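Side-chain contact in 11R-lipoxygenase (Gersemia fruticosa, PDB 3VF1), which probably oxygenates polyunsaturated fatty acids with molecular oxygen at a non-heme iron, under calcium control: residues H415-L420 with I513-D518. Residues are numbered along the deposited sequence; the frame is centred on the assembly and turned at random.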
loop_
_atom_site.group_PDB
_atom_site.type_symbol
_atom_site.label_atom_id
_atom_site.label_comp_id
_atom_site.label_asym_id
_atom_site.label_seq_id
_atom_site.Cartn_x
_atom_site.Cartn_y
_atom_site.Cartn_z
ATOM N N HIS A 415 18.219 8.360 -13.707
ATOM C CA HIS A 415 18.816 7.657 -12.576
ATOM C C HIS A 415 18.206 6.260 -12.430
ATOM O O HIS A 415 16.988 6.099 -12.525
ATOM C CB HIS A 415 18.587 8.465 -11.299
ATOM C CG HIS A 415 19.485 8.080 -10.165
ATOM N ND1 HIS A 415 19.539 6.800 -9.658
ATOM C CD2 HIS A 415 20.354 8.812 -9.429
ATOM C CE1 HIS A 415 20.408 6.757 -8.665
ATOM N NE2 HIS A 415 20.917 7.965 -8.504
ATOM N N PRO A 416 19.051 5.240 -12.201
ATOM C CA PRO A 416 18.577 3.851 -12.108
ATOM C C PRO A 416 17.576 3.604 -10.977
ATOM O O PRO A 416 16.658 2.807 -11.142
ATOM C CB PRO A 416 19.866 3.053 -11.866
ATOM C CG PRO A 416 20.855 4.048 -11.363
ATOM C CD PRO A 416 20.512 5.326 -12.054
ATOM N N VAL A 417 17.761 4.275 -9.844
ATOM C CA VAL A 417 16.857 4.131 -8.707
ATOM C C VAL A 417 15.480 4.714 -9.014
ATOM O O VAL A 417 14.464 4.170 -8.584
ATOM C CB VAL A 417 17.430 4.803 -7.445
ATOM C CG1 VAL A 417 16.385 4.853 -6.338
ATOM C CG2 VAL A 417 18.673 4.068 -6.977
ATOM N N TRP A 418 15.447 5.817 -9.755
ATOM C CA TRP A 418 14.179 6.391 -10.189
ATOM C C TRP A 418 13.406 5.379 -11.024
ATOM O O TRP A 418 12.196 5.219 -10.866
ATOM C CB TRP A 418 14.402 7.662 -11.009
ATOM C CG TRP A 418 13.203 8.036 -11.827
ATOM C CD1 TRP A 418 12.890 7.581 -13.076
ATOM C CD2 TRP A 418 12.147 8.927 -11.450
ATOM N NE1 TRP A 418 11.710 8.138 -13.502
ATOM C CE2 TRP A 418 11.232 8.968 -12.522
ATOM C CE3 TRP A 418 11.887 9.696 -10.312
ATOM C CZ2 TRP A 418 10.080 9.749 -12.490
ATOM C CZ3 TRP A 418 10.741 10.470 -10.283
ATOM C CH2 TRP A 418 9.853 10.491 -11.365
ATOM N N LYS A 419 14.114 4.699 -11.921
ATOM C CA LYS A 419 13.504 3.693 -12.781
ATOM C C LYS A 419 13.029 2.506 -11.954
ATOM O O LYS A 419 11.981 1.922 -12.228
ATOM C CB LYS A 419 14.507 3.210 -13.830
ATOM C CG LYS A 419 14.968 4.282 -14.804
ATOM C CD LYS A 419 15.978 3.715 -15.788
ATOM C CE LYS A 419 16.466 4.767 -16.771
ATOM N NZ LYS A 419 15.390 5.231 -17.690
ATOM N N LEU A 420 13.813 2.156 -10.940
ATOM C CA LEU A 420 13.501 1.020 -10.084
ATOM C C LEU A 420 12.199 1.236 -9.320
ATOM O O LEU A 420 11.328 0.367 -9.300
ATOM C CB LEU A 420 14.641 0.783 -9.092
ATOM C CG LEU A 420 14.446 -0.385 -8.122
ATOM C CD1 LEU A 420 14.446 -1.713 -8.869
ATOM C CD2 LEU A 420 15.514 -0.371 -7.043
ATOM N N ILE A 513 24.454 -3.554 -10.551
ATOM C CA ILE A 513 24.709 -3.300 -11.965
ATOM C C ILE A 513 25.295 -1.906 -12.165
ATOM O O ILE A 513 26.132 -1.697 -13.045
ATOM C CB ILE A 513 23.417 -3.423 -12.804
ATOM C CG1 ILE A 513 23.038 -4.894 -12.988
ATOM C CG2 ILE A 513 23.596 -2.770 -14.169
ATOM C CD1 ILE A 513 21.676 -5.103 -13.621
ATOM N N TYR A 514 24.861 -0.956 -11.341
ATOM C CA TYR A 514 25.244 0.444 -11.513
ATOM C C TYR A 514 26.238 0.925 -10.457
ATOM O O TYR A 514 27.076 1.783 -10.734
ATOM C CB TYR A 514 23.991 1.322 -11.509
ATOM C CG TYR A 514 23.012 0.934 -12.589
ATOM C CD1 TYR A 514 23.163 1.397 -13.888
ATOM C CD2 TYR A 514 21.948 0.086 -12.317
ATOM C CE1 TYR A 514 22.278 1.036 -14.884
ATOM C CE2 TYR A 514 21.056 -0.281 -13.305
ATOM C CZ TYR A 514 21.226 0.198 -14.587
ATOM O OH TYR A 514 20.344 -0.163 -15.578
ATOM N N TYR A 515 26.144 0.374 -9.252
ATOM C CA TYR A 515 27.066 0.724 -8.178
ATOM C C TYR A 515 28.098 -0.381 -8.000
ATOM O O TYR A 515 27.788 -1.452 -7.482
ATOM C CB TYR A 515 26.313 0.937 -6.866
ATOM C CG TYR A 515 25.330 2.085 -6.895
ATOM C CD1 TYR A 515 24.012 1.889 -7.292
ATOM C CD2 TYR A 515 25.715 3.364 -6.519
ATOM C CE1 TYR A 515 23.109 2.934 -7.315
ATOM C CE2 TYR A 515 24.820 4.417 -6.538
ATOM C CZ TYR A 515 23.519 4.195 -6.938
ATOM O OH TYR A 515 22.622 5.237 -6.958
ATOM N N ASN A 516 29.328 -0.115 -8.429
ATOM C CA ASN A 516 30.378 -1.123 -8.393
ATOM C C ASN A 516 30.945 -1.314 -6.989
ATOM O O ASN A 516 31.514 -2.360 -6.679
ATOM C CB ASN A 516 31.503 -0.752 -9.362
ATOM C CG ASN A 516 32.056 -1.957 -10.098
ATOM O OD1 ASN A 516 32.046 -2.002 -11.330
ATOM N ND2 ASN A 516 32.538 -2.943 -9.349
ATOM N N ASP A 517 30.784 -0.304 -6.141
ATOM C CA ASP A 517 31.310 -0.368 -4.782
ATOM C C ASP A 517 30.660 0.688 -3.895
ATOM O O ASP A 517 29.876 1.511 -4.366
ATOM C CB ASP A 517 32.831 -0.193 -4.792
ATOM C CG ASP A 517 33.274 1.089 -5.479
ATOM O OD1 ASP A 517 32.631 2.140 -5.266
ATOM O OD2 ASP A 517 34.268 1.043 -6.233
ATOM N N ASP A 518 30.996 0.663 -2.609
ATOM C CA ASP A 518 30.385 1.566 -1.639
ATOM C C ASP A 518 30.712 3.026 -1.943
ATOM O O ASP A 518 29.936 3.925 -1.612
ATOM C CB ASP A 518 30.838 1.211 -0.222
ATOM C CG ASP A 518 30.463 -0.207 0.170
ATOM O OD1 ASP A 518 29.597 -0.805 -0.507
ATOM O OD2 ASP A 518 31.031 -0.722 1.158
#
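Pro416 puts the CB-CG edge of its ring over one face of Tyr514. Its CB does most of the touching, 3.7 Å from Tyr514 CD2. That carbon stands 16° off the normal of the tyrosine ring, a CH-pi contact displaced toward the rim. The opposite face of the tyrosine is taken by CG2 of Ile513, the residue just before it, so the aromatic ring is held between two aliphatic groups. Its hydroxyl hydrogen-bonds to Asp652.

Tyr515 crosses the side chain of His415 at about a right angle. With CG anti to the carbonyl carbon (chi1 -63°), its ring carries OH across to the edge of the imidazole, 3.2 Å from His415 CE1. No hydrogen bond joins the two; instead Tyr515 OH and His415 NE2 both bond to a carboxylate oxygen of Asp524, which ties them together. The other nitrogen of the imidazole works on the helix that starts just after it: ND1 accepts from Val417 N in the ring plane at 3.1 Å. His415 is the N-cap residue, and this capping bond, with the NE2 bond, fixes the rotation of the ring. An alanine in place of His415 would probably leave Val417 N without its cap and Asp524 with one partner fewer, and open a gap beside the Tyr515 hydroxyl.

Val417 CG2 adds a looser touch to that hydroxyl. Away from the iron site, the contact is buried packing in the largely helical lipoxygenase domain: the capped N-terminus of helix 416-425 meets Tyr514 and Tyr515 at the C-terminal part of helix 491-514 and the loop that follows.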